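Local coordinates for pyruvate kinase 1 (Trypanosoma brucei brucei, PDB 4KCT), which catalyses phosphoryl transfer from phosphoenolpyruvate to ADP, giving pyruvate and ATP, and has an intrinsic oxaloacetate decarboxylase activity, at residues Leu462-Ala465 against Lys466-Tyr470; Val277-Met280 against Cys281-Lys285; Pro114-Glu117 against Lys118-Thr121. All blocks are in the same frame, centred on the assembly; numbering follows the deposited sequence.

Interaction 1 of 3, residues Leu462-Ala465 against Lys466-Tyr470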
loop_
_atom_site.group_PDB
_atom_site.type_symbol
_atom_site.label_atom_id
_atom_site.label_comp_id
_atom_site.label_asym_id
_atom_site.label_seq_id
_atom_site.Cartn_x
_atom_site.Cartn_y
_atom_site.Cartn_z
ATOM N N LEU A 462 -33.704 -16.981 -5.834
ATOM C CA LEU A 462 -33.288 -17.741 -4.640
ATOM C C LEU A 462 -33.603 -19.244 -4.773
ATOM O O LEU A 462 -32.823 -20.099 -4.333
ATOM C CB LEU A 462 -33.949 -17.162 -3.384
ATOM C CG LEU A 462 -33.473 -15.748 -2.983
ATOM C CD1 LEU A 462 -34.207 -15.222 -1.745
ATOM C CD2 LEU A 462 -31.962 -15.682 -2.794
ATOM N N ASP A 463 -34.716 -19.563 -5.416
ATOM C CA ASP A 463 -35.052 -20.970 -5.708
ATOM C C ASP A 463 -34.050 -21.560 -6.674
ATOM O O ASP A 463 -33.611 -22.707 -6.516
ATOM C CB ASP A 463 -36.449 -21.080 -6.310
ATOM C CG ASP A 463 -37.552 -20.942 -5.264
ATOM O OD1 ASP A 463 -37.248 -20.955 -4.045
ATOM O OD2 ASP A 463 -38.700 -20.682 -5.661
ATOM N N PHE A 464 -33.658 -20.762 -7.661
ATOM C CA PHE A 464 -32.650 -21.189 -8.612
ATOM C C PHE A 464 -31.309 -21.447 -7.932
ATOM O O PHE A 464 -30.677 -22.471 -8.179
ATOM C CB PHE A 464 -32.523 -20.179 -9.750
ATOM C CG PHE A 464 -31.515 -20.552 -10.789
ATOM C CD1 PHE A 464 -31.881 -21.349 -11.883
ATOM C CD2 PHE A 464 -30.246 -19.981 -10.774
ATOM C CE1 PHE A 464 -30.978 -21.603 -12.918
ATOM C CE2 PHE A 464 -29.335 -20.247 -11.790
ATOM C CZ PHE A 464 -29.699 -21.070 -12.860
ATOM N N ALA A 465 -30.883 -20.544 -7.050
ATOM C CA ALA A 465 -29.636 -20.760 -6.301
ATOM C C ALA A 465 -29.639 -22.100 -5.556
ATOM O O ALA A 465 -28.604 -22.767 -5.467
ATOM C CB ALA A 465 -29.376 -19.612 -5.314
ATOM N N LYS A 466 -30.755 -22.418 -4.913
ATOM C CA LYS A 466 -30.870 -23.676 -4.140
ATOM C C LYS A 466 -30.840 -24.883 -5.073
ATOM O O LYS A 466 -30.098 -25.834 -4.851
ATOM C CB LYS A 466 -32.171 -23.694 -3.316
ATOM C CG LYS A 466 -32.138 -22.820 -2.076
ATOM C CD LYS A 466 -33.387 -23.005 -1.224
ATOM C CE LYS A 466 -33.302 -24.268 -0.396
ATOM N NZ LYS A 466 -34.465 -24.384 0.526
ATOM N N LYS A 467 -31.644 -24.822 -6.132
ATOM C CA LYS A 467 -31.770 -25.924 -7.068
ATOM C C LYS A 467 -30.450 -26.218 -7.784
ATOM O O LYS A 467 -30.067 -27.372 -7.953
ATOM C CB LYS A 467 -32.887 -25.629 -8.077
ATOM C CG LYS A 467 -32.818 -26.452 -9.353
ATOM C CD LYS A 467 -34.165 -27.066 -9.698
ATOM C CE LYS A 467 -34.093 -27.816 -11.026
ATOM N NZ LYS A 467 -34.792 -29.130 -10.957
ATOM N N GLU A 468 -29.724 -25.178 -8.160
ATOM C CA GLU A 468 -28.498 -25.375 -8.898
ATOM C C GLU A 468 -27.329 -25.579 -7.973
ATOM O O GLU A 468 -26.183 -25.648 -8.424
ATOM C CB GLU A 468 -28.240 -24.203 -9.840
ATOM C CG GLU A 468 -29.319 -24.038 -10.899
ATOM C CD GLU A 468 -29.482 -25.274 -11.761
ATOM O OE1 GLU A 468 -28.514 -25.639 -12.453
ATOM O OE2 GLU A 468 -30.566 -25.900 -11.724
ATOM N N LYS A 469 -27.610 -25.615 -6.666
ATOM C CA LYS A 469 -26.589 -25.874 -5.646
ATOM C C LYS A 469 -25.480 -24.819 -5.581
ATOM O O LYS A 469 -24.358 -25.123 -5.210
ATOM C CB LYS A 469 -25.998 -27.284 -5.801
ATOM C CG LYS A 469 -27.015 -28.380 -5.484
ATOM C CD LYS A 469 -26.471 -29.765 -5.782
ATOM C CE LYS A 469 -26.956 -30.271 -7.132
ATOM N NZ LYS A 469 -26.761 -31.741 -7.268
ATOM N N TYR A 470 -25.840 -23.566 -5.812
ATOM C CA TYR A 470 -24.951 -22.441 -5.492
ATOM C C TYR A 470 -24.944 -22.134 -4.000
ATOM O O TYR A 470 -23.916 -21.743 -3.429
ATOM C CB TYR A 470 -25.354 -21.198 -6.290
ATOM C CG TYR A 470 -25.218 -21.387 -7.786
ATOM C CD1 TYR A 470 -24.024 -21.824 -8.342
ATOM C CD2 TYR A 470 -26.313 -21.240 -8.637
ATOM C CE1 TYR A 470 -23.882 -21.966 -9.723
ATOM C CE2 TYR A 470 -26.206 -21.509 -9.999
ATOM C CZ TYR A 470 -24.972 -21.831 -10.537
ATOM O OH TYR A 470 -24.848 -22.056 -11.885
#

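Interaction 2 of 3, residues Val277-Met280 against Cys281-Lys285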
loop_
_atom_site.group_PDB
_atom_site.type_symbol
_atom_site.label_atom_id
_atom_site.label_comp_id
_atom_site.label_asym_id
_atom_site.label_seq_id
_atom_site.Cartn_x
_atom_site.Cartn_y
_atom_site.Cartn_z
ATOM N N VAL A 277 1.898 -7.795 -24.609
ATOM C CA VAL A 277 1.790 -6.486 -24.012
ATOM C C VAL A 277 0.427 -5.856 -24.377
ATOM O O VAL A 277 -0.292 -5.384 -23.504
ATOM C CB VAL A 277 2.927 -5.574 -24.516
ATOM C CG1 VAL A 277 2.781 -4.170 -23.953
ATOM C CG2 VAL A 277 4.299 -6.188 -24.168
ATOM N N ALA A 278 0.060 -5.914 -25.658
ATOM C CA ALA A 278 -1.283 -5.483 -26.081
ATOM C C ALA A 278 -2.367 -6.203 -25.283
ATOM O O ALA A 278 -3.323 -5.587 -24.802
ATOM C CB ALA A 278 -1.473 -5.732 -27.578
ATOM N N GLN A 279 -2.219 -7.511 -25.144
ATOM C CA GLN A 279 -3.248 -8.315 -24.481
ATOM C C GLN A 279 -3.451 -7.820 -23.039
ATOM O O GLN A 279 -4.590 -7.585 -22.590
ATOM C CB GLN A 279 -2.822 -9.797 -24.446
ATOM C CG GLN A 279 -3.762 -10.677 -23.628
ATOM C CD GLN A 279 -3.458 -12.159 -23.795
ATOM O OE1 GLN A 279 -3.113 -12.611 -24.899
ATOM N NE2 GLN A 279 -3.648 -12.936 -22.720
ATOM N N MET A 280 -2.355 -7.707 -22.295
ATOM C CA MET A 280 -2.458 -7.293 -20.906
ATOM C C MET A 280 -3.101 -5.922 -20.790
ATOM O O MET A 280 -3.888 -5.669 -19.890
ATOM C CB MET A 280 -1.073 -7.250 -20.265
ATOM C CG MET A 280 -0.470 -8.624 -20.024
ATOM S SD MET A 280 1.289 -8.446 -19.612
ATOM C CE MET A 280 1.157 -7.972 -17.909
ATOM N N CYS A 281 -2.642 -5.002 -21.621
ATOM C CA CYS A 281 -3.148 -3.632 -21.609
ATOM C C CYS A 281 -4.656 -3.550 -21.942
ATOM O O CYS A 281 -5.426 -2.993 -21.182
ATOM C CB CYS A 281 -2.355 -2.786 -22.593
ATOM S SG CYS A 281 -3.004 -1.110 -22.739
ATOM N N ILE A 282 -5.072 -4.251 -22.999
ATOM C CA ILE A 282 -6.456 -4.225 -23.440
ATOM C C ILE A 282 -7.384 -4.907 -22.418
ATOM O O ILE A 282 -8.443 -4.367 -22.063
ATOM C CB ILE A 282 -6.601 -4.889 -24.811
ATOM C CG1 ILE A 282 -5.938 -4.024 -25.898
ATOM C CG2 ILE A 282 -8.058 -5.148 -25.141
ATOM C CD1 ILE A 282 -5.722 -4.796 -27.198
ATOM N N ILE A 283 -6.973 -6.053 -21.899
ATOM C CA ILE A 283 -7.807 -6.712 -20.912
ATOM C C ILE A 283 -8.012 -5.829 -19.681
ATOM O O ILE A 283 -9.163 -5.632 -19.204
ATOM C CB ILE A 283 -7.262 -8.094 -20.511
ATOM C CG1 ILE A 283 -7.412 -9.073 -21.702
ATOM C CG2 ILE A 283 -8.020 -8.597 -19.277
ATOM C CD1 ILE A 283 -6.664 -10.424 -21.504
ATOM N N SER A 284 -6.920 -5.261 -19.177
ATOM C CA SER A 284 -7.009 -4.402 -17.986
ATOM C C SER A 284 -7.853 -3.159 -18.245
ATOM O O SER A 284 -8.656 -2.775 -17.408
ATOM C CB SER A 284 -5.619 -4.026 -17.482
ATOM O OG SER A 284 -4.985 -5.217 -16.959
ATOM N N LYS A 285 -7.714 -2.567 -19.423
ATOM C CA LYS A 285 -8.542 -1.418 -19.760
ATOM C C LYS A 285 -10.025 -1.789 -19.788
ATOM O O LYS A 285 -10.865 -1.007 -19.342
ATOM C CB LYS A 285 -8.117 -0.797 -21.113
ATOM C CG LYS A 285 -6.848 0.077 -21.017
ATOM C CD LYS A 285 -6.466 0.608 -22.396
ATOM C CE LYS A 285 -5.278 1.570 -22.335
ATOM N NZ LYS A 285 -5.670 2.880 -21.768
#

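Interaction 3 of 3, residues Pro114-Glu117 against Lys118-Thr121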
loop_
_atom_site.group_PDB
_atom_site.type_symbol
_atom_site.label_atom_id
_atom_site.label_comp_id
_atom_site.label_asym_id
_atom_site.label_seq_id
_atom_site.Cartn_x
_atom_site.Cartn_y
_atom_site.Cartn_z
ATOM N N PRO A 114 -4.301 -1.172 -61.555
ATOM C CA PRO A 114 -5.150 -2.344 -61.753
ATOM C C PRO A 114 -4.982 -2.980 -63.141
ATOM O O PRO A 114 -5.393 -4.127 -63.331
ATOM C CB PRO A 114 -6.577 -1.796 -61.549
ATOM C CG PRO A 114 -6.469 -0.325 -61.819
ATOM C CD PRO A 114 -5.086 0.069 -61.367
ATOM N N ALA A 115 -4.180 -2.356 -64.017
ATOM C CA ALA A 115 -3.791 -3.036 -65.269
ATOM C C ALA A 115 -3.116 -4.383 -64.968
ATOM O O ALA A 115 -3.210 -5.325 -65.758
ATOM C CB ALA A 115 -2.876 -2.166 -66.109
ATOM N N TYR A 116 -2.423 -4.460 -63.832
ATOM C CA TYR A 116 -1.579 -5.614 -63.521
ATOM C C TYR A 116 -2.306 -6.669 -62.671
ATOM O O TYR A 116 -1.707 -7.675 -62.252
ATOM C CB TYR A 116 -0.279 -5.168 -62.832
ATOM C CG TYR A 116 0.654 -4.446 -63.767
ATOM C CD1 TYR A 116 1.514 -5.150 -64.593
ATOM C CD2 TYR A 116 0.542 -3.067 -63.959
ATOM C CE1 TYR A 116 2.276 -4.500 -65.559
ATOM C CE2 TYR A 116 1.297 -2.411 -64.922
ATOM C CZ TYR A 116 2.176 -3.132 -65.702
ATOM O OH TYR A 116 2.968 -2.475 -66.615
ATOM N N GLU A 117 -3.594 -6.448 -62.437
ATOM C CA GLU A 117 -4.337 -7.240 -61.466
ATOM C C GLU A 117 -4.293 -8.742 -61.785
ATOM O O GLU A 117 -4.266 -9.592 -60.871
ATOM C CB GLU A 117 -5.788 -6.759 -61.412
ATOM C CG GLU A 117 -6.691 -7.635 -60.576
ATOM C CD GLU A 117 -8.132 -7.175 -60.613
ATOM O OE1 GLU A 117 -8.448 -6.242 -61.390
ATOM O OE2 GLU A 117 -8.948 -7.741 -59.861
ATOM N N LYS A 118 -4.333 -9.083 -63.075
ATOM C CA LYS A 118 -4.512 -10.477 -63.453
ATOM C C LYS A 118 -3.267 -11.150 -63.990
ATOM O O LYS A 118 -3.309 -12.328 -64.348
ATOM C CB LYS A 118 -5.698 -10.644 -64.415
ATOM C CG LYS A 118 -7.012 -10.163 -63.817
ATOM C CD LYS A 118 -8.170 -10.384 -64.776
ATOM C CE LYS A 118 -9.437 -9.681 -64.299
ATOM N NZ LYS A 118 -10.492 -9.718 -65.359
ATOM N N VAL A 119 -2.142 -10.441 -63.958
ATOM C CA VAL A 119 -0.917 -10.899 -64.640
ATOM C C VAL A 119 0.324 -10.679 -63.787
ATOM O O VAL A 119 1.373 -10.265 -64.301
ATOM C CB VAL A 119 -0.661 -10.145 -65.977
ATOM C CG1 VAL A 119 -1.565 -10.656 -67.066
ATOM C CG2 VAL A 119 -0.810 -8.644 -65.781
ATOM N N GLY A 120 0.252 -11.040 -62.511
ATOM C CA GLY A 120 1.396 -10.852 -61.651
ATOM C C GLY A 120 2.523 -11.809 -61.998
ATOM O O GLY A 120 2.290 -12.968 -62.383
ATOM N N THR A 121 3.750 -11.315 -61.890
ATOM C CA THR A 121 4.922 -12.126 -62.165
ATOM C C THR A 121 5.923 -11.955 -61.025
ATOM O O THR A 121 5.670 -11.199 -60.067
ATOM C CB THR A 121 5.604 -11.709 -63.479
ATOM O OG1 THR A 121 6.204 -10.423 -63.312
ATOM C CG2 THR A 121 4.605 -11.664 -64.613
HETATM O O HOH W 1 -4.741 -7.306 -65.267
#

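Interaction 1 of 3, residues Leu462-Ala465 against Lys466-Tyr470
A Schellman motif ends the helix 455-467, and the side chains of Phe464, Glu468 and Tyr470 pack around it. Three i to i+4 backbone bonds lead up to the end: Lys466 N to Leu462 O, Lys467 N to Asp463 O, and Glu468 N to Phe464 O, the last at 2.9 Å. Lys469 then leaves helical geometry with a positive phi of 63°, and the chain folds back on itself. Tyr470 N donates to Ala465 O at 2.9 Å, the 6→1 bond of the motif, and Lys469 N to Lys466 O at 3.1 Å, the 5→2 bond. Phe464 CG stands anti to its own nitrogen (chi1 -179°), which carries the ring along the helix to the next turn. There CG of Glu468 sits over one face in a CH-pi contact, 3.6 Å from the ring centroid. The glutamate chain bends at chi2, and its carboxylate plane lies 21° from the phenyl plane. Tyr470 meets the same phenyl ring obliquely: its CE2 lies 3.8 Å from Phe464 CE2, which comes in the plane of the tyrosine ring, at its edge. CA of Ala465 lies by that tyrosine edge too, with CB of Ala465 4.4 Å from CB of Tyr470. Beyond the segments, Phe464 rests on Val439, Val441 and Ile420, while Tyr470 shares Val439 and adds Pro418 and an edge-to-face contact with His19. At the outer side Asp463 forms a salt bridge with Lys459, and Lys466 NZ bonds to Thr473 OG1 and Pro499 O. The helix thus covers strands 419-423 and 438-442 of the C-terminal alpha/beta domain, with an apolar inner side and a charged outer one, closed by a classic C-terminal Schellman cap.

Interaction 2 of 3, residues Val277-Met280 against Cys281-Lys285
Gln279 and Ile283, one turn apart on helix 275-289, run side by side and point the same way. The glutamine is extended, with CG opposite its own N (chi1 173°), and its CG lies 3.6 Å from Ile283 CD1. In Ile283 the CG1 branch turns beside the backbone N (chi1 -69°), which brings CG1 to 3.3 Å from Gln279 O and lets CD1 reach back along the glutamine. Ile282 repeats this conformation: its CG1 approaches Ala278 O, and CD1 stops 4.4 Å from Ala278 CB. Along the backbone, successive i to i+4 bonds join Cys281 N to Val277 O, Ile282 N to Ala278 O, and Ile283 N to Gln279 O at 2.9 Å; the Ser284 N to Met280 O bond is longer, at 3.1 Å. Ile282 packs against strand 258-262 and Ile283 against Val293 of the barrel. Met280 and Ser284 face a second subunit, whose Asn7 ND2 bonds to Ser284 OG. The Gln279 amide is held at both ends, NE2 by Asn323 OD1 and OE1 by Arg263 NH1, a residue of the pyruvate pocket. With Ile283 CD1 alongside and hydrogen bonds at both its oxygen and its nitrogen, this buried amide has its rotation fixed and probably helps to position Arg263.

Interaction 3 of 3, residues Pro114-Glu117 against Lys118-Thr121
A short 3-10 segment begins at Pro114, with Glu117 N bonded to Pro114 O at 3.1 Å, and the chain runs on through a type I beta turn from Tyr116 to Val119. The turn is closed by Val119 N donating to Tyr116 O at 3.3 Å; the N-H points straight at the oxygen (170°) but arrives from above the carbonyl plane, 62° out of it. A water spans the two segments, giving its hydrogen to Ala115 O at 2.6 Å and receiving one from Lys118 N at 2.9 Å. This connection joins strands 107-111 and 124-126, which run parallel and adjacent in the mixed sheet beside the barrel, the lid-like B domain of pyruvate kinases. Glu117 and Gly120 also share backbone hydrogen bonds with Leu94. With CG1 of Val119 anti to the carbonyl carbon (chi1 -77°), CG2 falls between the backbone N and the carbonyl carbon, 3.8 Å from Tyr116 O and 4.4 Å from Tyr116 CD1, oblique to the ring. Tyr116 also makes a cation-pi contact with Lys124. Glu117 and Lys118 extend side by side, but OE1 of Glu117 and NZ of Lys118 stay 5.7 Å apart, and the carboxylate instead makes its salt bridge to Arg175 through OE2.

How the interactions relate
From the N terminus the chain reaches interaction 3 first, then interaction 2, then interaction 1. The three follow in series, none enclosing or crossing another, and each is local, made within one unbroken run of chain: a turn in interaction 3, a stretch of helix in interaction 2, a helix end in interaction 1. Interaction 3 shapes the connection between two strands of the mixed sheet that stands beside the barrel. Interaction 2 lies on a barrel helix between strands 258-262 and 293-296, where it also meets a second subunit. Interaction 1 finishes a helix of the C-terminal alpha/beta domain. Interactions 1 and 3 lie on opposite sides of the chain's centre, with centres about 65 Å apart. No two touch.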